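Local coordinates for protein Thf1 (PDB 5MJR) that may take part in building photosynthetic membranes and associates with the FtsH protease complex that works in photosystem II repair, at residues A[55-58]-A[62-65]; A[159-162]-A[167-170]. All coordinates share one frame; numbering follows the deposited sequence.

Interaction 1. Residues A[55-58]-A[62-65]; sequences HLLR and DFRY
F63 lays one face of its ring against L57, at the end of helix 41-58. The main apolar contact is a CH-pi interaction. L57 CB sits over the middle of the F63 ring, 4.0 Å from its centroid and only 8° off the ring normal. L57 CD2 adds a second touch, 4.1 Å from F63 CD1, so the leucine covers the ring with both its root and one methyl. The F63 side chain leaves the loop with CG anti to the backbone N (chi1 175°), and this carries the ring back toward the helix. L57 O comes within 3.1 Å of F63 CB, a close van der Waals approach. R58 joins through its backbone side: R58 CA lies 4.2 Å from F63 CD2, in an oblique approach. The R58 guanidinium is engaged elsewhere, in salt bridges with E101 and E102.

The polar link runs through water. One water sits within bonding distance of R58 O (2.8 Å) and F63 O (2.9 Å). It can donate to either, though the acceptors around it outnumber its protons. This water also lies at the edge of the F63 ring, in its plane.

Farther out, F69 of helix 67-80 meets the F63 ring edge-to-face and also touches L57. With an alanine here instead of F63, L57 CB and F69 would probably both lose the ring they pack on, leaving a gap between loop and helix. The arrangement is a helix-loop-helix connection in an all-helical fold, with an aromatic residue of the loop folded back onto the last turn of the preceding helix.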
loop_
_atom_site.group_PDB
_atom_site.type_symbol
_atom_site.label_atom_id
_atom_site.label_comp_id
_atom_site.label_asym_id
_atom_site.label_seq_id
_atom_site.Cartn_x
_atom_site.Cartn_y
_atom_site.Cartn_z
ATOM N N HIS A 55 2.136 9.752 8.096
ATOM C CA HIS A 55 1.750 10.952 8.849
ATOM C C HIS A 55 1.622 12.137 7.844
ATOM O O HIS A 55 0.698 12.931 7.913
ATOM C CB HIS A 55 2.825 11.214 9.903
ATOM C CG HIS A 55 2.529 12.391 10.716
ATOM N ND1 HIS A 55 2.044 12.293 12.010
ATOM C CD2 HIS A 55 2.681 13.705 10.440
ATOM C CE1 HIS A 55 1.886 13.530 12.469
ATOM N NE2 HIS A 55 2.229 14.420 11.531
ATOM N N LEU A 56 2.618 12.303 6.982
ATOM C CA LEU A 56 2.643 13.432 6.057
ATOM C C LEU A 56 1.481 13.388 5.049
ATOM O O LEU A 56 0.979 14.430 4.632
ATOM C CB LEU A 56 3.952 13.569 5.408
ATOM C CG LEU A 56 5.133 13.887 6.357
ATOM C CD1 LEU A 56 6.364 13.907 5.489
ATOM C CD2 LEU A 56 4.845 15.244 7.075
ATOM N N LEU A 57 1.051 12.187 4.709
ATOM C CA LEU A 57 -0.204 12.075 3.907
ATOM C C LEU A 57 -1.432 12.548 4.729
ATOM O O LEU A 57 -2.249 13.326 4.201
ATOM C CB LEU A 57 -0.385 10.669 3.454
ATOM C CG LEU A 57 0.573 10.231 2.347
ATOM C CD1 LEU A 57 0.482 8.736 2.110
ATOM C CD2 LEU A 57 0.264 10.985 1.045
ATOM N N ARG A 58 -1.540 12.096 5.977
ATOM C CA ARG A 58 -2.743 12.440 6.746
ATOM C C ARG A 58 -2.854 13.963 6.925
ATOM O O ARG A 58 -3.993 14.483 6.975
ATOM C CB ARG A 58 -2.682 11.753 8.104
ATOM C CG ARG A 58 -2.946 10.251 7.990
ATOM C CD ARG A 58 -3.026 9.518 9.357
ATOM N NE ARG A 58 -1.855 9.728 10.197
ATOM C CZ ARG A 58 -1.785 10.403 11.366
ATOM N NH1 ARG A 58 -2.950 10.925 11.941
ATOM N NH2 ARG A 58 -0.482 10.446 11.966
ATOM N N ASP A 62 -5.481 17.367 0.779
ATOM C CA ASP A 62 -5.968 16.716 -0.399
ATOM C C ASP A 62 -5.936 15.172 -0.310
ATOM O O ASP A 62 -6.374 14.492 -1.228
ATOM C CB ASP A 62 -5.163 17.172 -1.662
ATOM C CG ASP A 62 -5.495 18.586 -2.133
ATOM O OD1 ASP A 62 -6.667 19.063 -1.935
ATOM O OD2 ASP A 62 -4.534 19.215 -2.609
ATOM N N PHE A 63 -5.432 14.627 0.782
ATOM C CA PHE A 63 -5.395 13.171 0.910
ATOM C C PHE A 63 -6.693 12.653 1.567
ATOM O O PHE A 63 -7.169 13.193 2.583
ATOM C CB PHE A 63 -4.213 12.764 1.805
ATOM C CG PHE A 63 -4.161 11.299 2.098
ATOM C CD1 PHE A 63 -3.752 10.371 1.140
ATOM C CD2 PHE A 63 -4.546 10.808 3.339
ATOM C CE1 PHE A 63 -3.740 9.011 1.439
ATOM C CE2 PHE A 63 -4.545 9.413 3.557
ATOM C CZ PHE A 63 -4.165 8.531 2.636
ATOM N N ARG A 64 -7.194 11.540 1.063
ATOM C CA ARG A 64 -8.334 10.840 1.637
ATOM C C ARG A 64 -8.047 9.321 1.566
ATOM O O ARG A 64 -7.773 8.775 0.501
ATOM C CB ARG A 64 -9.616 11.178 0.912
ATOM C CG ARG A 64 -10.859 10.526 1.446
ATOM C CD ARG A 64 -12.102 11.033 0.733
ATOM N NE ARG A 64 -13.382 10.285 1.081
ATOM C CZ ARG A 64 -14.243 10.547 2.039
ATOM N NH1 ARG A 64 -13.964 11.559 2.850
ATOM N NH2 ARG A 64 -15.454 9.829 2.162
ATOM N N TYR A 65 -8.107 8.683 2.730
ATOM C CA TYR A 65 -7.981 7.248 2.813
ATOM C C TYR A 65 -8.932 6.555 1.861
ATOM O O TYR A 65 -10.060 6.946 1.680
ATOM C CB TYR A 65 -8.346 6.779 4.213
ATOM C CG TYR A 65 -8.382 5.316 4.496
ATOM C CD1 TYR A 65 -9.491 4.584 4.177
ATOM C CD2 TYR A 65 -7.290 4.677 5.043
ATOM C CE1 TYR A 65 -9.544 3.202 4.377
ATOM C CE2 TYR A 65 -7.349 3.299 5.243
ATOM C CZ TYR A 65 -8.432 2.543 4.914
ATOM O OH TYR A 65 -8.490 1.216 5.187
HETATM O O HOH W 1 -6.078 13.953 5.206
#

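Interaction 2. Residues A[159-162]-A[167-170]; sequences FLQE and VTIH
L160 and T168 make the tightest touch here, with L160 CB 3.6 Å from T168 CG2. The T168 methyl sits in the angle between two neighbours on helix 150-162. It also lies 3.7 Å from Q161 N and 3.9 Å from Q161 CG. Q161 thus meets the methyl with its N and CG, and its side chain crosses that of T168 at about a right angle. Its amide end runs on past the contact.

V167 completes this first shell. Its CG1 methyl is 4.0 Å from L160 CD2, and these two side chains also cross nearly at right angles. The same methyl lies 3.9 Å from L160 O. V167 CG1 is anti to the backbone N (chi1 162°), a turn that brings this methyl to the leucine. In T168, chi1 of 52° puts OG1 between the backbone N and the carbonyl carbon and leaves CG2 to face L160 CB.

A water bridges the two backbones beside these methyls. It lies 2.8 Å from L160 O, to which it can donate, though it has more acceptors in reach than protons. T168 N gives it a weak bond at 3.5 Å. The carbonyl near the end of one helix is thus loosely linked to an amide of the next.

A second shell borders both sides. L171 and T174 of helix 171-178 touch L160. T174 OG1 lies within hydrogen-bonding reach of both V167 O and H170 O, and its one proton can serve only one at a time. H170 stands at the N-cap position of helix 171-178. The whole is a short connection between consecutive helices of an all-helical fold, where short helix 166-169 packs against the last part of helix 150-162.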
loop_
_atom_site.group_PDB
_atom_site.type_symbol
_atom_site.label_atom_id
_atom_site.label_comp_id
_atom_site.label_asym_id
_atom_site.label_seq_id
_atom_site.Cartn_x
_atom_site.Cartn_y
_atom_site.Cartn_z
ATOM N N PHE A 159 -3.095 -5.434 -6.280
ATOM C CA PHE A 159 -4.344 -5.819 -6.936
ATOM C C PHE A 159 -4.120 -6.541 -8.236
ATOM O O PHE A 159 -4.762 -7.594 -8.459
ATOM C CB PHE A 159 -5.151 -4.527 -7.150
ATOM C CG PHE A 159 -6.226 -4.649 -8.205
ATOM C CD1 PHE A 159 -7.244 -5.608 -8.108
ATOM C CD2 PHE A 159 -6.227 -3.870 -9.321
ATOM C CE1 PHE A 159 -8.221 -5.714 -9.080
ATOM C CE2 PHE A 159 -7.185 -4.006 -10.331
ATOM C CZ PHE A 159 -8.152 -4.934 -10.195
ATOM N N LEU A 160 -3.230 -6.039 -9.051
ATOM C CA LEU A 160 -3.013 -6.654 -10.349
ATOM C C LEU A 160 -2.508 -8.075 -10.175
ATOM O O LEU A 160 -2.804 -8.937 -11.038
ATOM C CB LEU A 160 -2.059 -5.791 -11.175
ATOM C CG LEU A 160 -2.569 -4.449 -11.624
ATOM C CD1 LEU A 160 -1.469 -3.639 -12.225
ATOM C CD2 LEU A 160 -3.812 -4.525 -12.472
ATOM N N GLN A 161 -1.726 -8.304 -9.132
ATOM C CA GLN A 161 -1.287 -9.644 -8.846
ATOM C C GLN A 161 -2.414 -10.688 -8.564
ATOM O O GLN A 161 -2.137 -11.861 -8.749
ATOM C CB GLN A 161 -0.325 -9.647 -7.731
ATOM C CG GLN A 161 1.043 -9.065 -7.994
ATOM C CD GLN A 161 1.996 -9.195 -6.791
ATOM O OE1 GLN A 161 1.828 -8.561 -5.751
ATOM N NE2 GLN A 161 2.981 -10.011 -6.929
ATOM N N GLU A 162 -3.604 -10.213 -8.136
ATOM C CA GLU A 162 -4.728 -11.093 -7.906
ATOM C C GLU A 162 -5.296 -11.569 -9.183
ATOM O O GLU A 162 -5.953 -12.584 -9.175
ATOM C CB GLU A 162 -5.916 -10.393 -7.200
ATOM C CG GLU A 162 -5.611 -9.990 -5.803
ATOM C CD GLU A 162 -5.506 -11.095 -4.793
ATOM O OE1 GLU A 162 -6.056 -12.215 -4.972
ATOM O OE2 GLU A 162 -4.867 -10.769 -3.805
ATOM N N VAL A 167 -1.234 -10.684 -16.040
ATOM C CA VAL A 167 -1.347 -9.327 -15.998
ATOM C C VAL A 167 -0.082 -8.613 -15.481
ATOM O O VAL A 167 0.265 -7.582 -15.948
ATOM C CB VAL A 167 -2.653 -8.989 -15.180
ATOM C CG1 VAL A 167 -2.709 -7.626 -14.695
ATOM C CG2 VAL A 167 -3.874 -9.480 -15.898
ATOM N N THR A 168 0.580 -9.137 -14.441
ATOM C CA THR A 168 1.792 -8.508 -13.876
ATOM C C THR A 168 3.069 -8.990 -14.570
ATOM O O THR A 168 4.094 -8.330 -14.483
ATOM C CB THR A 168 1.930 -8.650 -12.315
ATOM O OG1 THR A 168 1.784 -10.043 -12.056
ATOM C CG2 THR A 168 0.886 -7.837 -11.665
ATOM N N ILE A 169 3.004 -10.103 -15.310
ATOM C CA ILE A 169 4.138 -10.488 -16.144
ATOM C C ILE A 169 4.302 -9.446 -17.249
ATOM O O ILE A 169 5.397 -9.072 -17.566
ATOM C CB ILE A 169 3.959 -11.978 -16.683
ATOM C CG1 ILE A 169 4.061 -12.965 -15.520
ATOM C CG2 ILE A 169 4.996 -12.313 -17.735
ATOM C CD1 ILE A 169 3.617 -14.384 -15.882
ATOM N N HIS A 170 3.178 -9.074 -17.883
ATOM C CA HIS A 170 3.129 -8.012 -18.894
ATOM C C HIS A 170 2.700 -6.658 -18.226
ATOM O O HIS A 170 1.666 -6.070 -18.550
ATOM C CB HIS A 170 2.106 -8.440 -20.004
ATOM C CG HIS A 170 2.441 -9.735 -20.678
ATOM N ND1 HIS A 170 3.648 -9.868 -21.250
ATOM C CD2 HIS A 170 1.812 -10.955 -20.723
ATOM C CE1 HIS A 170 3.764 -11.092 -21.805
ATOM N NE2 HIS A 170 2.693 -11.801 -21.397
HETATM O O HOH W 2 -1.500 -11.034 -12.365
#

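From the N terminus, the chain runs through helices 24-34 and 41-58. Interaction 1 then closes a short loop, with three residues between its segments, just before helix 67-80. Three more helices follow helix 67-80 before helix 150-162. Interaction 2 closes a second short loop there, with four residues between its segments, and leads into helix 171-178. The two loops are in series and neither nest nor cross. The centres of interaction 1 and interaction 2 are about 26 Å apart. They lie on opposite sides of the chain's centre and do not touch. Each contact joins neighbours in sequence: interaction 1 a helix and its following loop, interaction 2 two successive helices.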